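Local coordinates for protein Rubredoxin\:oxygen oxidoreductase (Desulfovibrio gigas, PDB 1E5D) that catalyses the four-electron reduction of dioxygen to two water molecules, using a diiron centre and flavin mononucleotide, at residues N199-I209 against V240-Q249. Numbering follows the deposited sequence.
Sequences NPYAPQTLKAI and VQKYVEYAEQ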
ATOM      1  N   ASN A 199       9.552   7.105  16.735  1.00 16.01           N
ATOM      2  CA  ASN A 199      10.370   8.025  15.970  1.00 16.93           C
ATOM      3  C   ASN A 199       9.823   9.435  15.828  1.00 16.84           C
ATOM      4  O   ASN A 199      10.567  10.410  16.002  1.00 19.60           O
ATOM      5  CB  ASN A 199      10.604   7.484  14.551  1.00 17.76           C
ATOM      6  CG  ASN A 199      11.938   8.013  14.044  1.00 19.25           C
ATOM      7  OD1 ASN A 199      12.989   7.472  14.387  1.00 18.17           O
ATOM      8  ND2 ASN A 199      11.866   9.069  13.244  1.00  9.59           N
ATOM      9  N   PRO A 200       8.557   9.650  15.516  1.00 17.36           N
ATOM     10  CA  PRO A 200       8.091  11.044  15.401  1.00 21.64           C
ATOM     11  C   PRO A 200       8.257  11.823  16.703  1.00 24.65           C
ATOM     12  O   PRO A 200       8.248  13.060  16.667  1.00 19.49           O
ATOM     13  CB  PRO A 200       6.608  10.907  15.056  1.00 16.59           C
ATOM     14  CG  PRO A 200       6.253   9.521  15.493  1.00 15.68           C
ATOM     15  CD  PRO A 200       7.486   8.690  15.236  1.00 14.40           C
ATOM     16  N   TYR A 201       8.412  11.152  17.835  1.00 23.73           N
ATOM     17  CA  TYR A 201       8.574  11.818  19.126  1.00 19.60           C
ATOM     18  C   TYR A 201       9.996  11.690  19.646  1.00 20.90           C
ATOM     19  O   TYR A 201      10.264  11.511  20.828  1.00 16.11           O
ATOM     20  CB  TYR A 201       7.566  11.256  20.138  1.00 22.04           C
ATOM     21  CG  TYR A 201       6.193  11.133  19.506  1.00 26.82           C
ATOM     22  CD1 TYR A 201       5.416  12.268  19.315  1.00 25.11           C
ATOM     23  CD2 TYR A 201       5.701   9.900  19.107  1.00 29.70           C
ATOM     24  CE1 TYR A 201       4.165  12.173  18.741  1.00 27.07           C
ATOM     25  CE2 TYR A 201       4.451   9.797  18.531  1.00 31.22           C
ATOM     26  CZ  TYR A 201       3.697  10.935  18.354  1.00 33.65           C
ATOM     27  OH  TYR A 201       2.451  10.838  17.777  1.00 60.99           O
ATOM     28  N   ALA A 202      10.941  11.782  18.718  1.00 21.35           N
ATOM     29  CA  ALA A 202      12.355  11.846  19.060  1.00 27.94           C
ATOM     30  C   ALA A 202      12.632  12.925  20.102  1.00 27.75           C
ATOM     31  O   ALA A 202      13.258  12.626  21.129  1.00 30.98           O
ATOM     32  CB  ALA A 202      13.165  12.056  17.780  1.00 10.67           C
ATOM     33  N   PRO A 203      12.210  14.172  19.920  1.00 30.24           N
ATOM     34  CA  PRO A 203      12.515  15.200  20.929  1.00 27.93           C
ATOM     35  C   PRO A 203      11.988  14.824  22.309  1.00 22.88           C
ATOM     36  O   PRO A 203      12.704  14.930  23.304  1.00 30.13           O
ATOM     37  CB  PRO A 203      11.790  16.453  20.441  1.00 24.23           C
ATOM     38  CG  PRO A 203      11.424  16.203  19.023  1.00 27.69           C
ATOM     39  CD  PRO A 203      11.441  14.728  18.797  1.00 31.63           C
ATOM     40  N   GLN A 204      10.729  14.393  22.375  1.00 17.61           N
ATOM     41  CA  GLN A 204      10.200  14.026  23.691  1.00 21.74           C
ATOM     42  C   GLN A 204      11.044  12.892  24.264  1.00 21.04           C
ATOM     43  O   GLN A 204      11.269  12.815  25.463  1.00 24.43           O
ATOM     44  CB  GLN A 204       8.733  13.618  23.630  1.00 20.27           C
ATOM     45  CG  GLN A 204       7.798  14.786  23.381  1.00 25.43           C
ATOM     46  CD  GLN A 204       7.721  15.193  21.925  1.00 29.40           C
ATOM     47  OE1 GLN A 204       8.643  14.986  21.141  1.00 48.72           O
ATOM     48  NE2 GLN A 204       6.603  15.791  21.531  1.00 40.20           N
ATOM     49  N   THR A 205      11.499  12.045  23.341  1.00 22.95           N
ATOM     50  CA  THR A 205      12.323  10.915  23.741  1.00 26.02           C
ATOM     51  C   THR A 205      13.517  11.432  24.534  1.00 28.36           C
ATOM     52  O   THR A 205      13.824  10.976  25.630  1.00 27.68           O
ATOM     53  CB  THR A 205      12.822  10.119  22.525  1.00 24.54           C
ATOM     54  OG1 THR A 205      11.716   9.490  21.859  1.00 25.90           O
ATOM     55  CG2 THR A 205      13.763   9.011  22.969  1.00 13.98           C
ATOM     56  N   LEU A 206      14.176  12.418  23.928  1.00 28.37           N
ATOM     57  CA  LEU A 206      15.369  12.987  24.549  1.00 32.80           C
ATOM     58  C   LEU A 206      15.035  13.726  25.839  1.00 32.08           C
ATOM     59  O   LEU A 206      15.714  13.557  26.854  1.00 25.02           O
ATOM     60  CB  LEU A 206      16.080  13.902  23.546  1.00 27.39           C
ATOM     61  CG  LEU A 206      16.666  13.172  22.337  1.00 24.23           C
ATOM     62  CD1 LEU A 206      17.172  14.187  21.331  1.00 13.99           C
ATOM     63  CD2 LEU A 206      17.774  12.219  22.743  1.00 11.68           C
ATOM     64  N   LYS A 207      13.990  14.543  25.818  1.00 28.13           N
ATOM     65  CA  LYS A 207      13.602  15.276  27.020  1.00 31.83           C
ATOM     66  C   LYS A 207      13.326  14.321  28.176  1.00 34.99           C
ATOM     67  O   LYS A 207      13.900  14.420  29.261  1.00 39.13           O
ATOM     68  CB  LYS A 207      12.381  16.144  26.715  1.00 46.05           C
ATOM     69  CG  LYS A 207      12.499  17.574  27.212  1.00 66.67           C
ATOM     70  CD  LYS A 207      12.992  18.519  26.131  1.00 81.27           C
ATOM     71  CE  LYS A 207      11.882  19.438  25.641  1.00 88.20           C
ATOM     72  NZ  LYS A 207      12.396  20.725  25.092  1.00 88.52           N
ATOM     73  N   ALA A 208      12.424  13.374  27.942  1.00 33.55           N
ATOM     74  CA  ALA A 208      12.026  12.435  28.983  1.00 28.98           C
ATOM     75  C   ALA A 208      13.236  11.719  29.555  1.00 26.85           C
ATOM     76  O   ALA A 208      13.366  11.440  30.741  1.00 35.33           O
ATOM     77  CB  ALA A 208      11.024  11.431  28.433  1.00 25.79           C
ATOM     78  N   ILE A 209      14.174  11.385  28.678  1.00 22.72           N
ATOM     79  CA  ILE A 209      15.338  10.670  29.196  1.00 23.69           C
ATOM     80  C   ILE A 209      16.179  11.620  30.027  1.00 33.14           C
ATOM     81  O   ILE A 209      16.794  11.268  31.026  1.00 28.82           O
ATOM     82  CB  ILE A 209      16.152  10.068  28.045  1.00 26.33           C
ATOM     83  CG1 ILE A 209      15.608   8.716  27.573  1.00 31.91           C
ATOM     84  CG2 ILE A 209      17.618   9.978  28.419  1.00 29.24           C
ATOM     85  CD1 ILE A 209      16.272   8.187  26.320  1.00 35.01           C
ATOM     86  N   VAL A 240      18.926   2.717  27.382  1.00 27.80           N
ATOM     87  CA  VAL A 240      18.814   4.171  27.388  1.00 23.74           C
ATOM     88  C   VAL A 240      19.819   4.817  26.445  1.00 21.96           C
ATOM     89  O   VAL A 240      19.499   5.806  25.790  1.00 24.41           O
ATOM     90  CB  VAL A 240      19.017   4.735  28.808  1.00 21.90           C
ATOM     91  CG1 VAL A 240      19.210   6.241  28.755  1.00 21.69           C
ATOM     92  CG2 VAL A 240      17.838   4.354  29.677  1.00 14.41           C
ATOM     93  N   GLN A 241      21.018   4.246  26.385  1.00 21.11           N
ATOM     94  CA  GLN A 241      22.009   4.671  25.411  1.00 29.47           C
ATOM     95  C   GLN A 241      21.374   4.727  24.022  1.00 27.90           C
ATOM     96  O   GLN A 241      21.314   5.750  23.353  1.00 40.04           O
ATOM     97  CB  GLN A 241      23.168   3.685  25.395  1.00 47.72           C
ATOM     98  CG  GLN A 241      24.497   4.140  25.956  1.00 65.32           C
ATOM     99  CD  GLN A 241      25.596   3.134  25.640  1.00 81.39           C
ATOM    100  OE1 GLN A 241      25.515   2.377  24.670  1.00 98.85           O
ATOM    101  NE2 GLN A 241      26.631   3.128  26.473  1.00 96.11           N
ATOM    102  N   LYS A 242      20.883   3.560  23.626  1.00 30.61           N
ATOM    103  CA  LYS A 242      20.267   3.312  22.334  1.00 25.50           C
ATOM    104  C   LYS A 242      19.115   4.256  22.031  1.00 22.30           C
ATOM    105  O   LYS A 242      19.065   4.801  20.930  1.00 14.81           O
ATOM    106  CB  LYS A 242      19.806   1.846  22.304  1.00 19.47           C
ATOM    107  CG  LYS A 242      20.985   0.927  21.984  1.00 24.73           C
ATOM    108  CD  LYS A 242      21.245   0.926  20.480  1.00 35.07           C
ATOM    109  CE  LYS A 242      22.732   0.946  20.174  1.00 38.69           C
ATOM    110  NZ  LYS A 242      23.008   0.849  18.713  1.00 45.13           N
ATOM    111  N   TYR A 243      18.207   4.453  22.986  1.00 18.15           N
ATOM    112  CA  TYR A 243      17.068   5.330  22.730  1.00 18.69           C
ATOM    113  C   TYR A 243      17.543   6.727  22.364  1.00 21.29           C
ATOM    114  O   TYR A 243      16.998   7.362  21.463  1.00 32.52           O
ATOM    115  CB  TYR A 243      16.108   5.381  23.932  1.00 15.09           C
ATOM    116  CG  TYR A 243      14.918   4.487  23.646  1.00 14.49           C
ATOM    117  CD1 TYR A 243      15.174   3.198  23.178  1.00 15.03           C
ATOM    118  CD2 TYR A 243      13.606   4.887  23.817  1.00 11.46           C
ATOM    119  CE1 TYR A 243      14.135   2.334  22.899  1.00 11.89           C
ATOM    120  CE2 TYR A 243      12.564   4.016  23.530  1.00 10.51           C
ATOM    121  CZ  TYR A 243      12.835   2.743  23.070  1.00  9.83           C
ATOM    122  OH  TYR A 243      11.814   1.860  22.779  1.00 13.61           O
ATOM    123  N   VAL A 244      18.574   7.172  23.083  1.00 20.86           N
ATOM    124  CA  VAL A 244      19.182   8.463  22.773  1.00 19.79           C
ATOM    125  C   VAL A 244      19.719   8.451  21.348  1.00 15.45           C
ATOM    126  O   VAL A 244      19.463   9.331  20.542  1.00 18.08           O
ATOM    127  CB  VAL A 244      20.311   8.798  23.762  1.00 23.30           C
ATOM    128  CG1 VAL A 244      21.046  10.060  23.327  1.00 18.47           C
ATOM    129  CG2 VAL A 244      19.757   8.955  25.168  1.00 19.85           C
ATOM    130  N   GLU A 245      20.480   7.422  21.021  1.00  8.07           N
ATOM    131  CA  GLU A 245      20.965   7.218  19.663  1.00 16.15           C
ATOM    132  C   GLU A 245      19.818   7.131  18.664  1.00 23.83           C
ATOM    133  O   GLU A 245      19.845   7.754  17.599  1.00 24.90           O
ATOM    134  CB  GLU A 245      21.797   5.941  19.617  1.00 20.11           C
ATOM    135  CG  GLU A 245      22.386   5.586  18.264  1.00 36.04           C
ATOM    136  CD  GLU A 245      23.234   4.324  18.364  1.00 49.92           C
ATOM    137  OE1 GLU A 245      23.724   4.057  19.486  1.00 51.62           O
ATOM    138  OE2 GLU A 245      23.400   3.627  17.341  1.00 53.60           O
ATOM    139  N   TYR A 246      18.786   6.346  18.986  1.00 17.60           N
ATOM    140  CA  TYR A 246      17.658   6.277  18.062  1.00 22.37           C
ATOM    141  C   TYR A 246      17.059   7.665  17.854  1.00 19.98           C
ATOM    142  O   TYR A 246      16.784   8.039  16.716  1.00 18.62           O
ATOM    143  CB  TYR A 246      16.563   5.313  18.543  1.00 26.18           C
ATOM    144  CG  TYR A 246      17.035   3.883  18.689  1.00 15.98           C
ATOM    145  CD1 TYR A 246      18.111   3.435  17.925  1.00  5.34           C
ATOM    146  CD2 TYR A 246      16.437   2.992  19.568  1.00  8.31           C
ATOM    147  CE1 TYR A 246      18.574   2.137  18.028  1.00  6.26           C
ATOM    148  CE2 TYR A 246      16.899   1.692  19.677  1.00  9.22           C
ATOM    149  CZ  TYR A 246      17.964   1.272  18.907  1.00  7.73           C
ATOM    150  OH  TYR A 246      18.448  -0.012  18.992  1.00 20.32           O
ATOM    151  N   ALA A 247      16.847   8.410  18.934  1.00 17.70           N
ATOM    152  CA  ALA A 247      16.188   9.706  18.808  1.00 18.31           C
ATOM    153  C   ALA A 247      17.068  10.727  18.100  1.00 19.87           C
ATOM    154  O   ALA A 247      16.553  11.680  17.503  1.00 30.66           O
ATOM    155  CB  ALA A 247      15.787  10.239  20.180  1.00 16.98           C
ATOM    156  N   GLU A 248      18.386  10.546  18.171  1.00 18.72           N
ATOM    157  CA  GLU A 248      19.299  11.534  17.588  1.00 24.93           C
ATOM    158  C   GLU A 248      19.368  11.393  16.072  1.00 27.59           C
ATOM    159  O   GLU A 248      19.575  12.403  15.395  1.00 25.81           O
ATOM    160  CB  GLU A 248      20.689  11.450  18.231  1.00 28.03           C
ATOM    161  CG  GLU A 248      20.939  12.567  19.230  1.00 38.72           C
ATOM    162  CD  GLU A 248      22.054  12.323  20.216  1.00 48.51           C
ATOM    163  OE1 GLU A 248      22.817  11.344  20.077  1.00 63.30           O
ATOM    164  OE2 GLU A 248      22.186  13.131  21.166  1.00 64.76           O
ATOM    165  N   GLN A 249      19.182  10.192  15.544  1.00 24.81           N
ATOM    166  CA  GLN A 249      19.040  10.037  14.097  1.00 21.91           C
ATOM    167  C   GLN A 249      20.216  10.632  13.337  1.00 20.99           C
ATOM    168  O   GLN A 249      20.119  11.358  12.351  1.00 21.64           O
ATOM    169  CB  GLN A 249      17.713  10.672  13.658  1.00 19.33           C
ATOM    170  CG  GLN A 249      16.506   9.830  14.068  1.00  8.97           C
ATOM    171  CD  GLN A 249      15.192  10.538  13.801  1.00 11.25           C
ATOM    172  OE1 GLN A 249      14.703  10.522  12.670  1.00 22.80           O
ATOM    173  NE2 GLN A 249      14.611  11.176  14.809  1.00 16.50           N
TER
HETATM  174  O   HOH W   1      11.804  11.911  14.486  1.00 21.70           O
HETATM  175  O   HOH W   2      15.708   6.410  14.594  1.00 34.00           O
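The side-chain amides of Asn199 and Gln249 meet from opposite directions, their planes turned 69° apart. Asn199 ND2 sends an N-H, nearly in its own amide plane, to Gln249 OE1 at 3.2 Å; the bond is fairly straight (164°), yet it lands above the carbonyl plane of the acceptor. Both ends have further partners: Asn199 ND2 also bonds to Leu332 O, and Gln249 OE1 takes the N-H of Gln335. Gln249 NE2 lies 3.4 Å from Ala202 CB and donates to a water that in turn bonds to Asn199 O. The Tyr243 ring is met obliquely by Thr205 CG2, while its hydroxyl bonds to Phe167 N and its ring packs edge-to-face with Tyr194. Thr205 CG2 is placed for this by lying anti to the backbone N, which leaves OG1 beside that N and turned back to Tyr201 O.

Away from the amides the contact is aliphatic. Ala202 and Ala247 bring the two backbones closest, with CA atoms 4.4 Å apart. Ala247 CB is the hub, touched by Thr205 CG2 and, at 3.7 Å, by Leu206 CG; the Leu206 and Val244 side chains cross at about a right angle, CD2 meeting CG1. Farther along, Ile209 CD1 reaches between Tyr243 CB and Val244 CG2, 3.7 Å from each, and Ile209 CG2 lies alongside Val240 CG1.

The helix segments run roughly antiparallel (148°), with axes 8.7 Å apart at their closest. This is a helix-helix interface of the metallo-beta-lactamase-like domain: helices 202-214 and 233-248 pack together with helix 183-198 against them, and the Asn199-Gln249 amide pair joins their ends to Leu332 and Gln335 of the flavodoxin-like part.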